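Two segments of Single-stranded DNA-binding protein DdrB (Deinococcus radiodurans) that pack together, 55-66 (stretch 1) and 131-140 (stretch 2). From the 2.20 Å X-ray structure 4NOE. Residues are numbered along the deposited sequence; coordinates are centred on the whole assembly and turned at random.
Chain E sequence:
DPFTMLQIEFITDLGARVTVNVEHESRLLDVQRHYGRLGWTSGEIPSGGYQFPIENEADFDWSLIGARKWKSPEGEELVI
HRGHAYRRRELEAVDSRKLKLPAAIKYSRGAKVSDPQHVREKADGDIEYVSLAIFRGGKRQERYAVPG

Stretch 1, residues 55-66: ENEADFDWSLIG
Stretch 2 131-140: SLAIFRGGKR

Packing of residues 55-66 against 131-140 in DdrB, burying 583 Å² summed over both sides. The first stretch opens in 3-10 conformation at Glu55 and Asn56, passes through a type I turn from Glu57 to Phe60 whose closing bond, Phe60 N to Glu57 O, is weak at 3.5 Å, and enters a second 3-10 segment at 62-64. There Leu64 N reaches Asp61 O and Ile65 N reaches Trp62 O, both at 3.1 Å. The second stretch turns a corner at Leu132, runs extended through 133-135, and loops through Gly137 and Gly138, both with positive phi, to Arg140. The chains run in opposite senses: CA of Glu55 lies 5.2 Å from CA of Arg140, CA of Glu57 6.1 Å from CA of Phe135, and CA of Ile65 10.0 Å from CA of Leu132, a gap that side chains fill.

The polar contacts centre on Arg140, extended with chi1 to chi3 all t. Arg140 NH2 donates to Asp59 OD2 at 2.6 Å and Arg140 NH1 to Asp59 OD1 at 2.9 Å, a nearly linear salt bridge in which opposite charges meet and two N-H groups match two oxygens; Asp59 is in rotamer p. Arg140 NH1 also donates to Glu55 O at 2.8 Å, while Asn56 ND2 lies over one guanidinium face.

Among the aromatic contacts, Phe135 (chi1 m, chi2 77°) points toward the first stretch. Its edge, with polarised C-H bonds, meets the electron-rich face of Phe60 (chi1 t), centroids 5.2 Å apart and planes at 75°. Glu57 CG likewise sits over a Phe135 face, 3.8 Å from the ring centroid, in a CH-pi contact. Trp62 (m, chi2 97°) approaches obliquely, Trp62 CH2 to Phe135 CE1 3.5 Å.

Buried hydrocarbon groups complete the interface by van der Waals contact away from water: Trp62 CZ3 meets Leu132 CD2 at 3.8 Å, and Ile65 CD1 (p, t) meets Leu132 CD1 (t, p) at 4.1 Å.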

# COMPACT_ATOMS: atom_id res chain seq x y z
N GLU E 55 -12.27 37.40 -8.37
CA GLU E 55 -13.29 38.44 -8.52
C GLU E 55 -14.67 37.89 -8.87
O GLU E 55 -15.66 38.63 -8.88
CB GLU E 55 -12.85 39.51 -9.53
N ASN E 56 -14.75 36.58 -9.14
CA ASN E 56 -16.04 35.95 -9.43
C ASN E 56 -16.74 35.34 -8.21
O ASN E 56 -17.90 34.92 -8.31
CB ASN E 56 -15.89 34.89 -10.53
CG ASN E 56 -15.97 35.49 -11.93
OD1 ASN E 56 -14.99 35.51 -12.66
ND2 ASN E 56 -17.16 35.97 -12.30
N GLU E 57 -16.07 35.32 -7.06
CA GLU E 57 -16.56 34.58 -5.90
C GLU E 57 -17.83 35.17 -5.28
O GLU E 57 -18.76 34.43 -4.96
CB GLU E 57 -15.46 34.51 -4.83
CG GLU E 57 -15.68 33.43 -3.78
CD GLU E 57 -16.53 33.89 -2.60
OE1 GLU E 57 -16.61 35.12 -2.35
OE2 GLU E 57 -17.12 33.03 -1.91
N ALA E 58 -17.85 36.48 -5.09
CA ALA E 58 -18.95 37.15 -4.39
C ALA E 58 -20.34 36.86 -4.99
O ALA E 58 -21.32 36.75 -4.25
CB ALA E 58 -18.70 38.63 -4.33
N ASP E 59 -20.41 36.73 -6.31
CA ASP E 59 -21.70 36.60 -6.98
C ASP E 59 -21.69 35.45 -7.98
O ASP E 59 -22.42 35.46 -8.98
CB ASP E 59 -22.05 37.90 -7.70
CG ASP E 59 -21.05 38.25 -8.77
OD1 ASP E 59 -19.94 37.69 -8.74
OD2 ASP E 59 -21.37 39.07 -9.65
N PHE E 60 -20.85 34.46 -7.71
CA PHE E 60 -20.76 33.30 -8.58
C PHE E 60 -22.12 32.60 -8.69
O PHE E 60 -22.83 32.44 -7.70
CB PHE E 60 -19.72 32.33 -8.03
CG PHE E 60 -19.48 31.15 -8.92
CD1 PHE E 60 -18.73 31.28 -10.07
CD2 PHE E 60 -20.00 29.91 -8.59
CE1 PHE E 60 -18.50 30.19 -10.89
CE2 PHE E 60 -19.78 28.82 -9.40
CZ PHE E 60 -19.03 28.96 -10.56
N ASP E 61 -22.48 32.18 -9.89
CA ASP E 61 -23.72 31.44 -10.06
C ASP E 61 -23.43 29.96 -9.86
O ASP E 61 -22.96 29.28 -10.77
CB ASP E 61 -24.33 31.70 -11.44
CG ASP E 61 -25.74 31.15 -11.57
OD1 ASP E 61 -26.17 30.33 -10.72
OD2 ASP E 61 -26.42 31.54 -12.55
N TRP E 62 -23.72 29.47 -8.66
CA TRP E 62 -23.41 28.09 -8.32
C TRP E 62 -24.24 27.09 -9.11
O TRP E 62 -23.86 25.92 -9.23
CB TRP E 62 -23.55 27.86 -6.80
CG TRP E 62 -22.46 28.55 -6.01
CD1 TRP E 62 -22.54 29.77 -5.39
CD2 TRP E 62 -21.12 28.08 -5.78
NE1 TRP E 62 -21.34 30.07 -4.78
CE2 TRP E 62 -20.45 29.05 -5.01
CE3 TRP E 62 -20.42 26.92 -6.15
CZ2 TRP E 62 -19.12 28.90 -4.58
CZ3 TRP E 62 -19.09 26.77 -5.74
CH2 TRP E 62 -18.46 27.76 -4.96
N SER E 63 -25.36 27.54 -9.68
CA SER E 63 -26.19 26.64 -10.48
C SER E 63 -25.46 26.19 -11.75
O SER E 63 -25.79 25.16 -12.35
CB SER E 63 -27.55 27.27 -10.84
OG SER E 63 -27.40 28.24 -11.87
N LEU E 64 -24.45 26.96 -12.16
CA LEU E 64 -23.61 26.57 -13.30
C LEU E 64 -23.00 25.19 -13.08
O LEU E 64 -22.88 24.41 -14.03
CB LEU E 64 -22.53 27.62 -13.60
CG LEU E 64 -23.05 28.91 -14.23
CD1 LEU E 64 -22.00 30.02 -14.20
CD2 LEU E 64 -23.51 28.66 -15.67
N ILE E 65 -22.64 24.87 -11.84
CA ILE E 65 -22.08 23.53 -11.57
C ILE E 65 -23.02 22.66 -10.75
O ILE E 65 -22.57 21.71 -10.08
CB ILE E 65 -20.71 23.59 -10.87
CG1 ILE E 65 -20.82 24.20 -9.47
CG2 ILE E 65 -19.70 24.35 -11.73
CD1 ILE E 65 -19.50 24.16 -8.66
N GLY E 66 -24.32 22.97 -10.81
CA GLY E 66 -25.33 22.15 -10.13
C GLY E 66 -25.33 22.29 -8.62
O GLY E 66 -25.83 21.41 -7.90
N SER E 131 -11.93 18.95 -2.19
CA SER E 131 -12.18 20.28 -2.74
C SER E 131 -13.30 20.35 -3.76
O SER E 131 -13.39 19.51 -4.66
CB SER E 131 -10.91 20.83 -3.41
OG SER E 131 -9.81 20.78 -2.52
N LEU E 132 -14.13 21.38 -3.65
CA LEU E 132 -15.13 21.65 -4.68
C LEU E 132 -14.61 22.71 -5.65
O LEU E 132 -14.70 22.56 -6.88
CB LEU E 132 -16.44 22.13 -4.06
CG LEU E 132 -17.49 22.60 -5.07
CD1 LEU E 132 -17.97 21.47 -5.97
CD2 LEU E 132 -18.68 23.23 -4.35
N ALA E 133 -14.08 23.80 -5.09
CA ALA E 133 -13.74 24.97 -5.90
C ALA E 133 -12.77 25.90 -5.17
O ALA E 133 -12.77 25.99 -3.93
CB ALA E 133 -15.02 25.76 -6.31
N ILE E 134 -11.95 26.59 -5.93
CA ILE E 134 -11.11 27.62 -5.33
C ILE E 134 -11.12 28.89 -6.17
O ILE E 134 -10.86 28.86 -7.37
CB ILE E 134 -9.67 27.14 -5.07
CG1 ILE E 134 -8.79 28.29 -4.60
CG2 ILE E 134 -9.07 26.50 -6.30
CD1 ILE E 134 -7.54 27.83 -3.86
N PHE E 135 -11.45 30.01 -5.53
CA PHE E 135 -11.48 31.27 -6.25
C PHE E 135 -10.15 31.97 -5.97
O PHE E 135 -9.78 32.22 -4.81
CB PHE E 135 -12.70 32.10 -5.83
CG PHE E 135 -14.02 31.43 -6.18
CD1 PHE E 135 -14.51 30.38 -5.41
CD2 PHE E 135 -14.76 31.85 -7.28
CE1 PHE E 135 -15.71 29.76 -5.73
CE2 PHE E 135 -15.96 31.23 -7.60
CZ PHE E 135 -16.43 30.18 -6.82
N ARG E 136 -9.42 32.25 -7.04
CA ARG E 136 -8.03 32.65 -6.91
C ARG E 136 -7.47 33.24 -8.20
O ARG E 136 -7.45 32.58 -9.24
CB ARG E 136 -7.20 31.45 -6.48
CG ARG E 136 -5.69 31.67 -6.53
CD ARG E 136 -4.97 30.46 -5.98
NE ARG E 136 -5.13 29.28 -6.83
CZ ARG E 136 -4.80 28.05 -6.47
NH1 ARG E 136 -4.33 27.82 -5.25
NH2 ARG E 136 -4.97 27.04 -7.31
N GLY E 137 -7.00 34.49 -8.11
CA GLY E 137 -6.32 35.13 -9.22
C GLY E 137 -7.20 35.35 -10.43
O GLY E 137 -8.39 35.65 -10.28
N GLY E 138 -6.61 35.21 -11.62
CA GLY E 138 -7.31 35.39 -12.88
C GLY E 138 -8.01 36.73 -12.99
O GLY E 138 -7.81 37.62 -12.16
N LYS E 139 -8.83 36.89 -14.02
CA LYS E 139 -9.67 38.08 -14.14
C LYS E 139 -11.13 37.67 -14.31
O LYS E 139 -11.42 36.60 -14.86
CB LYS E 139 -9.23 38.96 -15.31
N ARG E 140 -12.03 38.53 -13.84
CA ARG E 140 -13.45 38.23 -13.75
C ARG E 140 -14.11 37.91 -15.09
O ARG E 140 -14.02 38.70 -16.02
CB ARG E 140 -14.17 39.40 -13.09
CG ARG E 140 -15.68 39.28 -13.00
CD ARG E 140 -16.25 40.40 -12.14
NE ARG E 140 -17.70 40.49 -12.21
CZ ARG E 140 -18.52 39.92 -11.33
NH1 ARG E 140 -18.03 39.21 -10.32
NH2 ARG E 140 -19.83 40.05 -11.46